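Local coordinates for protein COG0778: Nitroreductase (Streptococcus pneumoniae, PDB 2B67) that probably catalyses the NAD(P)H-dependent reduction of nitro compounds or related acceptors with a bound flavin mononucleotide as its redox cofactor, at residues Leu131-Asn134 and Ala135-Ala139; Leu157-Lys161 and Ser162-Glu166; Lys27-Arg30 and Thr31-Ile35. All blocks are in the same frame, centred on the assembly; numbering follows the deposited sequence.

Interaction 1: Leu131-Asn134 and Ala135-Ala139; sequences LALN and AGLVA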
loop_
_atom_site.group_PDB
_atom_site.type_symbol
_atom_site.label_atom_id
_atom_site.label_comp_id
_atom_site.label_asym_id
_atom_site.label_seq_id
_atom_site.Cartn_x
_atom_site.Cartn_y
_atom_site.Cartn_z
ATOM N N LEU A 131 -3.484 -9.952 2.112
ATOM C CA LEU A 131 -4.270 -9.393 1.014
ATOM C C LEU A 131 -4.426 -7.871 1.191
ATOM O O LEU A 131 -4.291 -7.094 0.242
ATOM C CB LEU A 131 -5.622 -10.085 0.958
ATOM C CG LEU A 131 -5.651 -11.592 0.605
ATOM C CD1 LEU A 131 -7.111 -12.073 0.599
ATOM C CD2 LEU A 131 -5.006 -11.936 -0.729
ATOM N N ALA A 132 -4.693 -7.444 2.430
ATOM C CA ALA A 132 -4.918 -6.032 2.696
ATOM C C ALA A 132 -3.631 -5.228 2.421
ATOM O O ALA A 132 -3.666 -4.128 1.832
ATOM C CB ALA A 132 -5.428 -5.806 4.136
ATOM N N LEU A 133 -2.496 -5.780 2.844
ATOM C CA LEU A 133 -1.234 -5.111 2.631
ATOM C C LEU A 133 -0.924 -4.960 1.157
ATOM O O LEU A 133 -0.586 -3.863 0.700
ATOM C CB LEU A 133 -0.074 -5.792 3.379
ATOM C CG LEU A 133 1.143 -4.840 3.304
ATOM C CD1 LEU A 133 1.766 -4.601 4.669
ATOM C CD2 LEU A 133 2.117 -5.379 2.291
ATOM N N ASN A 134 -1.013 -6.058 0.412
ATOM C CA ASN A 134 -0.721 -6.031 -1.025
ATOM C C ASN A 134 -1.695 -5.103 -1.786
ATOM O O ASN A 134 -1.331 -4.494 -2.768
ATOM C CB ASN A 134 -0.716 -7.468 -1.601
ATOM C CG ASN A 134 0.527 -8.272 -1.154
ATOM O OD1 ASN A 134 1.637 -7.998 -1.611
ATOM N ND2 ASN A 134 0.351 -9.204 -0.198
ATOM N N ALA A 135 -2.939 -5.010 -1.331
ATOM C CA ALA A 135 -3.897 -4.047 -1.904
ATOM C C ALA A 135 -3.430 -2.601 -1.668
ATOM O O ALA A 135 -3.552 -1.775 -2.568
ATOM C CB ALA A 135 -5.303 -4.248 -1.322
ATOM N N GLY A 136 -2.913 -2.310 -0.468
ATOM C CA GLY A 136 -2.350 -1.001 -0.147
ATOM C C GLY A 136 -1.189 -0.635 -1.059
ATOM O O GLY A 136 -1.141 0.485 -1.620
ATOM N N LEU A 137 -0.248 -1.565 -1.235
ATOM C CA LEU A 137 0.870 -1.324 -2.154
ATOM C C LEU A 137 0.403 -0.876 -3.543
ATOM O O LEU A 137 0.829 0.171 -4.025
ATOM C CB LEU A 137 1.753 -2.567 -2.282
ATOM C CG LEU A 137 2.556 -2.979 -1.047
ATOM C CD1 LEU A 137 3.125 -4.377 -1.295
ATOM C CD2 LEU A 137 3.673 -1.953 -0.791
ATOM N N VAL A 138 -0.476 -1.667 -4.187
ATOM C CA VAL A 138 -0.872 -1.355 -5.540
ATOM C C VAL A 138 -1.828 -0.140 -5.571
ATOM O O VAL A 138 -1.813 0.605 -6.544
ATOM C CB VAL A 138 -1.440 -2.608 -6.344
ATOM C CG1 VAL A 138 -2.863 -2.961 -5.918
ATOM C CG2 VAL A 138 -1.368 -2.383 -7.882
ATOM N N ALA A 139 -2.684 0.031 -4.549
ATOM C CA ALA A 139 -3.603 1.138 -4.578
ATOM C C ALA A 139 -2.837 2.464 -4.647
ATOM O O ALA A 139 -3.198 3.346 -5.410
ATOM C CB ALA A 139 -4.507 1.117 -3.380
#
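Leu-133 and Leu-137 meet one turn apart on the long alpha helix 124-148, buried along this part, which belongs to the nitroreductase fold and carries part of the flavin pocket. CD2 of Leu-133 reaches CD1 of Leu-137 at 3.9 Å, and the two branched ends cross at a slant. The first torsion of Leu-133 (chi1 -169°) sets CG opposite its own backbone N and swings the end of the side chain nearer the next turn, although its CB leaves the helix pointing away from it. Both leucines touch the flavin mononucleotide, and the side chain of Leu-137 comes within about 3 Å of it; branched hydrocarbon suits a place that must fill space beside a cofactor.

The same CD1 of Leu-137 also lies 3.9 Å from OD1 of Asn-134, the two side chains running side by side. The amide of Asn-134 is buried and its polar atoms are satisfied: ND2 donates to the carbonyl of Tyr-130 one turn back, while OD1 accepts from the backbone of Ala-42, another residue of the pocket.

Further out, Ala-135 packs against Leu-81 and Thr-83 of the sheet, where a small methyl allows close approach. Ala-132 meets Ala-132 of the second subunit, and Leu-137 packs on Gly-136 of that subunit; small residues here are consistent with a close approach of the two helices. Beneath all this runs the regular backbone bonding: Gly-136 N binds Ala-132 O at 3.0 Å, and Leu-137 N donates to Leu-133 O, also at 3.0 Å, with an N-H...O angle of 164°.

Interaction 2: Leu157-Lys161 and Ser162-Glu166; sequences LGFDK and SKVNE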
loop_
_atom_site.group_PDB
_atom_site.type_symbol
_atom_site.label_atom_id
_atom_site.label_comp_id
_atom_site.label_asym_id
_atom_site.label_seq_id
_atom_site.Cartn_x
_atom_site.Cartn_y
_atom_site.Cartn_z
ATOM N N LEU A 157 -12.923 3.507 1.602
ATOM C CA LEU A 157 -13.068 2.304 2.367
ATOM C C LEU A 157 -14.472 2.201 2.983
ATOM O O LEU A 157 -14.911 1.113 3.373
ATOM C CB LEU A 157 -11.998 2.322 3.461
ATOM C CG LEU A 157 -11.699 1.066 4.269
ATOM C CD1 LEU A 157 -11.718 -0.193 3.396
ATOM C CD2 LEU A 157 -10.358 1.235 4.974
ATOM N N GLY A 158 -15.189 3.321 3.066
ATOM C CA GLY A 158 -16.565 3.322 3.629
ATOM C C GLY A 158 -17.658 2.885 2.645
ATOM O O GLY A 158 -18.363 3.730 2.029
ATOM N N PHE A 159 -17.789 1.562 2.487
ATOM C CA PHE A 159 -18.779 0.957 1.625
ATOM C C PHE A 159 -19.058 -0.441 2.145
ATOM O O PHE A 159 -18.287 -0.983 2.963
ATOM C CB PHE A 159 -18.337 0.920 0.136
ATOM C CG PHE A 159 -17.130 0.068 -0.120
ATOM C CD1 PHE A 159 -15.845 0.563 0.101
ATOM C CD2 PHE A 159 -17.267 -1.232 -0.591
ATOM C CE1 PHE A 159 -14.700 -0.251 -0.162
ATOM C CE2 PHE A 159 -16.144 -2.022 -0.853
ATOM C CZ PHE A 159 -14.867 -1.530 -0.634
ATOM N N ASP A 160 -20.175 -1.003 1.683
ATOM C CA ASP A 160 -20.706 -2.270 2.150
ATOM C C ASP A 160 -20.079 -3.423 1.359
ATOM O O ASP A 160 -20.591 -3.804 0.316
ATOM C CB ASP A 160 -22.233 -2.289 1.940
ATOM C CG ASP A 160 -22.872 -3.560 2.461
ATOM O OD1 ASP A 160 -22.109 -4.404 2.992
ATOM O OD2 ASP A 160 -24.124 -3.694 2.392
ATOM N N LYS A 161 -18.979 -3.957 1.859
ATOM C CA LYS A 161 -18.209 -4.962 1.146
ATOM C C LYS A 161 -18.995 -6.219 0.810
ATOM O O LYS A 161 -18.712 -6.868 -0.201
ATOM C CB LYS A 161 -16.933 -5.332 1.912
ATOM C CG LYS A 161 -15.849 -4.266 1.826
ATOM C CD LYS A 161 -14.798 -4.471 2.895
ATOM C CE LYS A 161 -13.620 -3.487 2.780
ATOM N NZ LYS A 161 -12.450 -4.064 3.504
ATOM N N SER A 162 -20.001 -6.538 1.635
ATOM C CA SER A 162 -20.765 -7.787 1.495
ATOM C C SER A 162 -21.654 -7.824 0.245
ATOM O O SER A 162 -22.126 -8.894 -0.176
ATOM C CB SER A 162 -21.632 -8.012 2.746
ATOM O OG SER A 162 -22.747 -7.121 2.801
ATOM N N LYS A 163 -21.901 -6.682 -0.381
ATOM C CA LYS A 163 -22.781 -6.733 -1.572
ATOM C C LYS A 163 -22.050 -6.478 -2.880
ATOM O O LYS A 163 -22.661 -6.559 -3.967
ATOM C CB LYS A 163 -23.969 -5.748 -1.438
ATOM C CG LYS A 163 -24.962 -6.108 -0.328
ATOM C CD LYS A 163 -26.087 -5.066 -0.217
ATOM C CE LYS A 163 -27.137 -5.502 0.831
ATOM N NZ LYS A 163 -28.095 -4.370 1.124
ATOM N N VAL A 164 -20.766 -6.141 -2.779
ATOM C CA VAL A 164 -20.027 -5.658 -3.947
ATOM C C VAL A 164 -19.882 -6.736 -5.020
ATOM O O VAL A 164 -20.030 -6.434 -6.217
ATOM C CB VAL A 164 -18.607 -5.050 -3.614
ATOM C CG1 VAL A 164 -17.920 -4.642 -4.911
ATOM C CG2 VAL A 164 -18.714 -3.790 -2.742
ATOM N N ASN A 165 -19.600 -7.976 -4.607
ATOM C CA ASN A 165 -19.419 -9.068 -5.579
ATOM C C ASN A 165 -20.679 -9.267 -6.384
ATOM O O ASN A 165 -20.616 -9.453 -7.587
ATOM C CB ASN A 165 -19.068 -10.396 -4.899
ATOM C CG ASN A 165 -17.621 -10.462 -4.453
ATOM O OD1 ASN A 165 -16.766 -11.050 -5.132
ATOM N ND2 ASN A 165 -17.349 -9.894 -3.299
ATOM N N GLU A 166 -21.814 -9.255 -5.696
ATOM C CA GLU A 166 -23.128 -9.434 -6.304
ATOM C C GLU A 166 -23.437 -8.303 -7.293
ATOM O O GLU A 166 -23.682 -8.552 -8.465
ATOM C CB GLU A 166 -24.160 -9.503 -5.173
ATOM C CG GLU A 166 -25.608 -9.566 -5.570
ATOM C CD GLU A 166 -26.497 -9.939 -4.390
ATOM O OE1 GLU A 166 -27.316 -10.886 -4.563
ATOM O OE2 GLU A 166 -26.364 -9.320 -3.282
HETATM O O HOH W 1 -26.328 -2.164 1.859
HETATM O O HOH W 2 -20.094 -5.257 4.562
HETATM O O HOH W 3 -19.275 -8.825 -1.769
#
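The ring of Phe-159 is met at its edge by Val-164 CG2, which lies near the ring plane, 3.6 Å from CD2, in a capped helix start: Asp-160 is the N-cap of helix 161-168. The two side chains cross at about a right angle. The ring of Phe-159 also packs on Pro-176 and Leu-179 of strand 174-183. Both side chains are buried, where an aromatic ring and a beta-branched valine suit apolar packing against the sheet.

The second flat group is the carboxylate of Asp-160. Ser-162 OG donates to OD1 at 2.8 Å from the syn side, 29° out of the plane, and Ser-162 N approaches OD1 from the same face at 3.3 Å, well above the plane. A short acidic side chain suits an N-cap, since it accepts from an N-H of the first turn, and the positive end of the helix dipole probably favours its charge. One water bridges OD1 to Ser-162 N as well.

At OD2 the aliphatic part of Lys-163 passes by, its CD 3.5 Å away. The ammonium NZ stays 4.2 Å from OD2, beyond a salt bridge, and a water links the two.

Upstream, Gly-158 sits at the centre of an inverse gamma turn and gives its N-H to flavin O4, while its carbonyl accepts from Asn-68 ND2. The first turn of the helix begins with Lys-163 N donating to Asp-160 O at 3.2 Å, a nearly straight N-H...O of 171° whose donor stands above the carbonyl plane.

Interaction 3: Lys27-Arg30 and Thr31-Ile35; sequences KDVR and TAIEI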
loop_
_atom_site.group_PDB
_atom_site.type_symbol
_atom_site.label_atom_id
_atom_site.label_comp_id
_atom_site.label_asym_id
_atom_site.label_seq_id
_atom_site.Cartn_x
_atom_site.Cartn_y
_atom_site.Cartn_z
ATOM N N LYS A 27 -8.309 4.414 -22.376
ATOM C CA LYS A 27 -6.870 4.205 -22.647
ATOM C C LYS A 27 -5.990 4.683 -21.469
ATOM O O LYS A 27 -5.018 4.020 -21.117
ATOM C CB LYS A 27 -6.402 4.859 -23.962
ATOM C CG LYS A 27 -7.287 4.561 -25.195
ATOM C CD LYS A 27 -7.333 3.071 -25.606
ATOM C CE LYS A 27 -6.656 2.807 -26.975
ATOM N NZ LYS A 27 -7.624 2.733 -28.123
ATOM N N ASP A 28 -6.329 5.836 -20.877
ATOM C CA ASP A 28 -5.616 6.323 -19.692
ATOM C C ASP A 28 -5.801 5.439 -18.460
ATOM O O ASP A 28 -4.859 5.244 -17.712
ATOM C CB ASP A 28 -5.990 7.771 -19.352
ATOM C CG ASP A 28 -5.554 8.765 -20.435
ATOM O OD1 ASP A 28 -4.596 8.450 -21.186
ATOM O OD2 ASP A 28 -6.191 9.842 -20.541
ATOM N N VAL A 29 -7.020 4.937 -18.234
ATOM C CA VAL A 29 -7.270 4.051 -17.104
ATOM C C VAL A 29 -6.456 2.769 -17.218
ATOM O O VAL A 29 -5.776 2.390 -16.273
ATOM C CB VAL A 29 -8.761 3.743 -16.894
ATOM C CG1 VAL A 29 -8.945 2.730 -15.763
ATOM C CG2 VAL A 29 -9.484 5.033 -16.546
ATOM N N ARG A 30 -6.470 2.168 -18.410
ATOM C CA ARG A 30 -5.697 0.965 -18.682
ATOM C C ARG A 30 -4.206 1.202 -18.513
ATOM O O ARG A 30 -3.489 0.351 -17.982
ATOM C CB ARG A 30 -5.996 0.414 -20.081
ATOM C CG ARG A 30 -5.370 -0.959 -20.301
ATOM C CD ARG A 30 -5.353 -1.334 -21.749
ATOM N NE ARG A 30 -4.022 -1.805 -22.142
ATOM C CZ ARG A 30 -3.755 -3.053 -22.492
ATOM N NH1 ARG A 30 -4.731 -3.937 -22.501
ATOM N NH2 ARG A 30 -2.531 -3.422 -22.846
ATOM N N THR A 31 -3.723 2.355 -18.962
ATOM C CA THR A 31 -2.305 2.660 -18.761
ATOM C C THR A 31 -1.956 2.784 -17.266
ATOM O O THR A 31 -0.946 2.236 -16.814
ATOM C CB THR A 31 -1.908 3.951 -19.480
ATOM O OG1 THR A 31 -2.077 3.761 -20.895
ATOM C CG2 THR A 31 -0.475 4.324 -19.163
ATOM N N ALA A 32 -2.777 3.538 -16.519
ATOM C CA ALA A 32 -2.506 3.773 -15.101
ATOM C C ALA A 32 -2.452 2.430 -14.357
ATOM O O ALA A 32 -1.623 2.229 -13.464
ATOM C CB ALA A 32 -3.571 4.690 -14.506
ATOM N N ILE A 33 -3.320 1.507 -14.763
ATOM C CA ILE A 33 -3.394 0.214 -14.118
ATOM C C ILE A 33 -2.187 -0.615 -14.508
ATOM O O ILE A 33 -1.629 -1.327 -13.672
ATOM C CB ILE A 33 -4.756 -0.508 -14.365
ATOM C CG1 ILE A 33 -5.903 0.263 -13.690
ATOM C CG2 ILE A 33 -4.705 -1.977 -13.883
ATOM C CD1 ILE A 33 -7.292 -0.301 -14.031
ATOM N N GLU A 34 -1.753 -0.494 -15.761
ATOM C CA GLU A 34 -0.544 -1.183 -16.185
ATOM C C GLU A 34 0.713 -0.664 -15.476
ATOM O O GLU A 34 1.606 -1.456 -15.098
ATOM C CB GLU A 34 -0.391 -1.179 -17.705
ATOM C CG GLU A 34 0.735 -2.085 -18.197
ATOM C CD GLU A 34 0.851 -2.095 -19.706
ATOM O OE1 GLU A 34 0.681 -1.021 -20.328
ATOM O OE2 GLU A 34 1.090 -3.175 -20.279
ATOM N N ILE A 35 0.802 0.642 -15.263
ATOM C CA ILE A 35 1.919 1.156 -14.429
ATOM C C ILE A 35 1.802 0.686 -12.955
ATOM O O ILE A 35 2.798 0.272 -12.351
ATOM C CB ILE A 35 2.054 2.723 -14.502
ATOM C CG1 ILE A 35 2.481 3.165 -15.912
ATOM C CG2 ILE A 35 3.094 3.246 -13.513
ATOM C CD1 ILE A 35 2.341 4.686 -16.118
#
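Lys-27 O takes two hydrogen bonds from Thr-31, one turn on in helix 26-36, an amphipathic alpha helix that lies against helix 124-148. Both the backbone N and the hydroxyl OG1 of Thr-31 donate at 3.0 Å, reaching the oxygen from opposite faces of the carbonyl plane. With OG1 opposite the carbonyl carbon (chi1 -64°), the hydroxyl turns back to the preceding turn, which lets threonine satisfy its own polar group on a partly exposed surface. The remaining backbone bonds are regular, and Asp-28 O, bound by Ala-32 N at 2.9 Å, also accepts from Gln-149 NE2.

The apolar contacts occupy the buried side. Val-29 CG1 meets Ile-33 CD1 at 3.9 Å, the side chains lying alongside and pointing the same way, both touching Val-52 of strand 48-53. Ala-32, with just a methyl, packs on Leu-142, Ala-145 and Leu-146 of helix 124-148.

The charged pair is looser. Arg-30 and Glu-34 are one turn apart, yet NH2 and OE2 stay 4.4 Å from each other and the oxygen lies well out of the guanidinium plane, so any attraction is probably of charge only, with no N-H pointing at the oxygen. The firmer partner of Arg-30 is Asp-198 of the second subunit, which forms a salt bridge to NH1. Long, flexible arginine suits this reach across the interface. Along the backbone beneath the pair, Glu-34 N donates to Arg-30 O at 2.9 Å.

In the fold
Interaction 1 forms the central piece, its centre about 6 Å from that of the chain; interactions 2 and 3 lie further out, their centres about 17 Å and 18 Å from its own. None touches another, the nearest atoms of interactions 1 and 2 being about 7 Å apart and those of interactions 2 and 3 about 15 Å. Interactions 1 and 2 supply residues to two different flavin pockets, each with a bound flavin mononucleotide. Interaction 3 contributes none: its Glu-34 side chain stays about 13 Å from the cofactor. It joins interaction 1 instead through helix 124-148, against which its helix packs. All three reach the second subunit, interaction 2 through Leu-157 on its Ala-42, itself a pocket residue.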